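Side-chain contact in transcriptional activator of comK gene (Bacillus halodurans, PDB 2HQB), which probably activates comK transcription and, as a BMP-family lipoprotein related to PnrA-like substrate-binding proteins, may bind a small ligand at the cell membrane: residues 105-110 / 258-263. Residues are numbered along the deposited sequence; the frame is centred on the assembly and turned at random.
Sequences LHFEGY and GVVSLG
F107 turns its CG anti to its own carbonyl carbon (chi1 -83°), and a chi2 of 98° sets the ring edge toward V259 and V260. The CD2-CE2 side of the ring does the touching. V260 answers with CG2, the branch anti to its carbonyl carbon, which reaches F107 CD2 at 3.6 Å and lies near the ring plane, at the edge and not over a face. The two side chains run past each other in opposite directions. The side chains of V259 and F107 instead cross at about a right angle, and CG2 of V259 stands 3.6 Å from CE2 of F107. The carbonyl O of V259 also meets the ring edge, 3.1 Å from F107 CE2 and again near the ring plane. No hydrogen bond joins the segments; the CA atoms of F107 and V260 stay 7.6 Å apart, so the F107 ring spans the distance to the V259 carbonyl and the two valine side chains. E108 adds little beyond its carbonyl O, 4.5 Å from V260 CG2, while its side chain leads away toward Y252 and D254. V230 and L233 of helix 230-240 pack on F107 as well, together with Q228, and the backbone of V259 is hydrogen-bonded to H229. F107 ends a strand of one parallel sheet, whereas V260 begins the edge strand of the second, mixed sheet, antiparallel to 222-228. The chain passes between the two alpha/beta lobes just after F107, near H229 and just before V260, and the packing of F107 on V259 and V260 belongs to the three-crossover hinge characteristic of type I periplasmic binding proteins.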
ATOM      1  N   LEU A 105       5.225  10.527   3.231  1.00 48.97           N
ATOM      2  CA  LEU A 105       3.981  10.074   2.666  1.00 48.70           C
ATOM      3  C   LEU A 105       3.456   8.845   3.392  1.00 50.02           C
ATOM      4  O   LEU A 105       4.235   7.947   3.739  1.00 49.50           O
ATOM      5  CB  LEU A 105       4.219   9.758   1.189  1.00 40.69           C
ATOM      6  CG  LEU A 105       4.890  10.901   0.436  1.00 36.71           C
ATOM      7  CD1 LEU A 105       5.259  10.451  -0.937  1.00 31.95           C
ATOM      8  CD2 LEU A 105       3.933  12.071   0.356  1.00 39.82           C
ATOM      9  N   HIS A 106       2.143   8.801   3.597  1.00 47.30           N
ATOM     10  CA  HIS A 106       1.496   7.660   4.247  1.00 49.36           C
ATOM     11  C   HIS A 106       0.161   7.303   3.588  1.00 53.10           C
ATOM     12  O   HIS A 106      -0.621   8.178   3.209  1.00 57.04           O
ATOM     13  CB  HIS A 106       1.216   7.971   5.702  1.00 49.77           C
ATOM     14  CG  HIS A 106       2.419   8.411   6.460  1.00 50.75           C
ATOM     15  ND1 HIS A 106       3.165   7.547   7.230  1.00 52.71           N
ATOM     16  CD2 HIS A 106       2.987   9.632   6.595  1.00 50.56           C
ATOM     17  CE1 HIS A 106       4.140   8.222   7.813  1.00 55.31           C
ATOM     18  NE2 HIS A 106       4.054   9.488   7.446  1.00 51.07           N
ATOM     19  N   PHE A 107      -0.093   6.011   3.429  1.00 52.59           N
ATOM     20  CA  PHE A 107      -1.352   5.575   2.861  1.00 45.65           C
ATOM     21  C   PHE A 107      -2.244   5.230   4.023  1.00 47.72           C
ATOM     22  O   PHE A 107      -1.820   4.621   5.012  1.00 42.25           O
ATOM     23  CB  PHE A 107      -1.187   4.360   1.971  1.00 34.62           C
ATOM     24  CG  PHE A 107      -0.753   4.698   0.597  1.00 36.44           C
ATOM     25  CD1 PHE A 107       0.581   4.601   0.229  1.00 50.11           C
ATOM     26  CD2 PHE A 107      -1.668   5.137  -0.332  1.00 36.07           C
ATOM     27  CE1 PHE A 107       1.002   4.938  -1.067  1.00 57.35           C
ATOM     28  CE2 PHE A 107      -1.271   5.478  -1.628  1.00 52.51           C
ATOM     29  CZ  PHE A 107       0.073   5.377  -1.998  1.00 52.03           C
ATOM     30  N   GLU A 108      -3.493   5.656   3.896  1.00 52.79           N
ATOM     31  CA  GLU A 108      -4.479   5.426   4.918  1.00 54.41           C
ATOM     32  C   GLU A 108      -4.992   4.007   4.717  1.00 50.65           C
ATOM     33  O   GLU A 108      -5.486   3.673   3.646  1.00 50.43           O
ATOM     34  CB  GLU A 108      -5.576   6.479   4.778  1.00 63.33           C
ATOM     35  CG  GLU A 108      -6.095   6.979   6.113  1.00 80.22           C
ATOM     36  CD  GLU A 108      -5.004   7.576   6.982  1.00 80.78           C
ATOM     37  OE1 GLU A 108      -4.449   8.620   6.586  1.00 87.08           O
ATOM     38  OE2 GLU A 108      -4.702   7.003   8.053  1.00 85.26           O
ATOM     39  N   GLY A 109      -4.867   3.173   5.747  1.00 50.15           N
ATOM     40  CA  GLY A 109      -5.274   1.780   5.619  1.00 51.87           C
ATOM     41  C   GLY A 109      -6.643   1.257   6.043  1.00 51.78           C
ATOM     42  O   GLY A 109      -7.178   0.361   5.394  1.00 48.31           O
ATOM     43  N   TYR A 110      -7.208   1.784   7.126  1.00 55.97           N
ATOM     44  CA  TYR A 110      -8.513   1.321   7.607  1.00 55.45           C
ATOM     45  C   TYR A 110      -9.601   1.249   6.526  1.00 57.76           C
ATOM     46  O   TYR A 110     -10.192   0.189   6.317  1.00 56.59           O
ATOM     47  CB  TYR A 110      -8.989   2.216   8.742  1.00 52.40           C
ATOM     48  CG  TYR A 110     -10.257   1.746   9.423  1.00 55.45           C
ATOM     49  CD1 TYR A 110     -10.229   0.785  10.450  1.00 55.18           C
ATOM     50  CD2 TYR A 110     -11.496   2.243   9.022  1.00 55.69           C
ATOM     51  CE1 TYR A 110     -11.420   0.337  11.049  1.00 54.96           C
ATOM     52  CE2 TYR A 110     -12.679   1.804   9.607  1.00 51.38           C
ATOM     53  CZ  TYR A 110     -12.640   0.856  10.601  1.00 55.01           C
ATOM     54  OH  TYR A 110     -13.835   0.394  11.069  1.00 48.18           O
ATOM     55  N   GLY A 258      -7.624  10.058  -3.923  1.00 59.48           N
ATOM     56  CA  GLY A 258      -7.524   9.366  -5.216  1.00 61.59           C
ATOM     57  C   GLY A 258      -6.380   8.383  -5.487  1.00 64.26           C
ATOM     58  O   GLY A 258      -6.184   7.929  -6.621  1.00 63.07           O
ATOM     59  N   VAL A 259      -5.630   8.035  -4.449  1.00 61.71           N
ATOM     60  CA  VAL A 259      -4.522   7.137  -4.626  1.00 55.98           C
ATOM     61  C   VAL A 259      -4.725   5.877  -3.817  1.00 60.44           C
ATOM     62  O   VAL A 259      -3.765   5.169  -3.464  1.00 64.03           O
ATOM     63  CB  VAL A 259      -3.218   7.829  -4.255  1.00 46.29           C
ATOM     64  CG1 VAL A 259      -3.002   8.990  -5.159  1.00 43.69           C
ATOM     65  CG2 VAL A 259      -3.261   8.281  -2.829  1.00 42.89           C
ATOM     66  N   VAL A 260      -5.991   5.616  -3.511  1.00 55.71           N
ATOM     67  CA  VAL A 260      -6.370   4.407  -2.789  1.00 52.87           C
ATOM     68  C   VAL A 260      -7.688   3.972  -3.371  1.00 58.51           C
ATOM     69  O   VAL A 260      -8.589   4.791  -3.566  1.00 65.03           O
ATOM     70  CB  VAL A 260      -6.576   4.634  -1.307  1.00 41.50           C
ATOM     71  CG1 VAL A 260      -7.236   3.421  -0.700  1.00 43.03           C
ATOM     72  CG2 VAL A 260      -5.247   4.869  -0.638  1.00 41.67           C
ATOM     73  N   SER A 261      -7.811   2.681  -3.642  1.00 57.76           N
ATOM     74  CA  SER A 261      -9.036   2.173  -4.228  1.00 55.24           C
ATOM     75  C   SER A 261      -9.276   0.677  -4.014  1.00 53.54           C
ATOM     76  O   SER A 261      -8.648   0.036  -3.163  1.00 54.40           O
ATOM     77  CB  SER A 261      -8.988   2.457  -5.719  1.00 53.48           C
ATOM     78  OG  SER A 261      -7.831   1.862  -6.274  1.00 49.46           O
ATOM     79  N   LEU A 262     -10.212   0.140  -4.791  1.00 50.22           N
ATOM     80  CA  LEU A 262     -10.512  -1.276  -4.772  1.00 51.09           C
ATOM     81  C   LEU A 262     -10.193  -1.763  -6.175  1.00 56.54           C
ATOM     82  O   LEU A 262     -10.312  -1.003  -7.135  1.00 53.20           O
ATOM     83  CB  LEU A 262     -11.985  -1.543  -4.468  1.00 50.21           C
ATOM     84  CG  LEU A 262     -12.440  -1.545  -3.018  1.00 45.37           C
ATOM     85  CD1 LEU A 262     -13.707  -2.336  -2.949  1.00 55.01           C
ATOM     86  CD2 LEU A 262     -11.428  -2.191  -2.129  1.00 57.83           C
ATOM     87  N   GLY A 263      -9.788  -3.026  -6.285  1.00 61.66           N
ATOM     88  CA  GLY A 263      -9.446  -3.587  -7.575  1.00 64.29           C
ATOM     89  C   GLY A 263     -10.645  -4.084  -8.356  1.00 68.32           C
ATOM     90  O   GLY A 263     -11.735  -4.244  -7.795  1.00 68.10           O
TER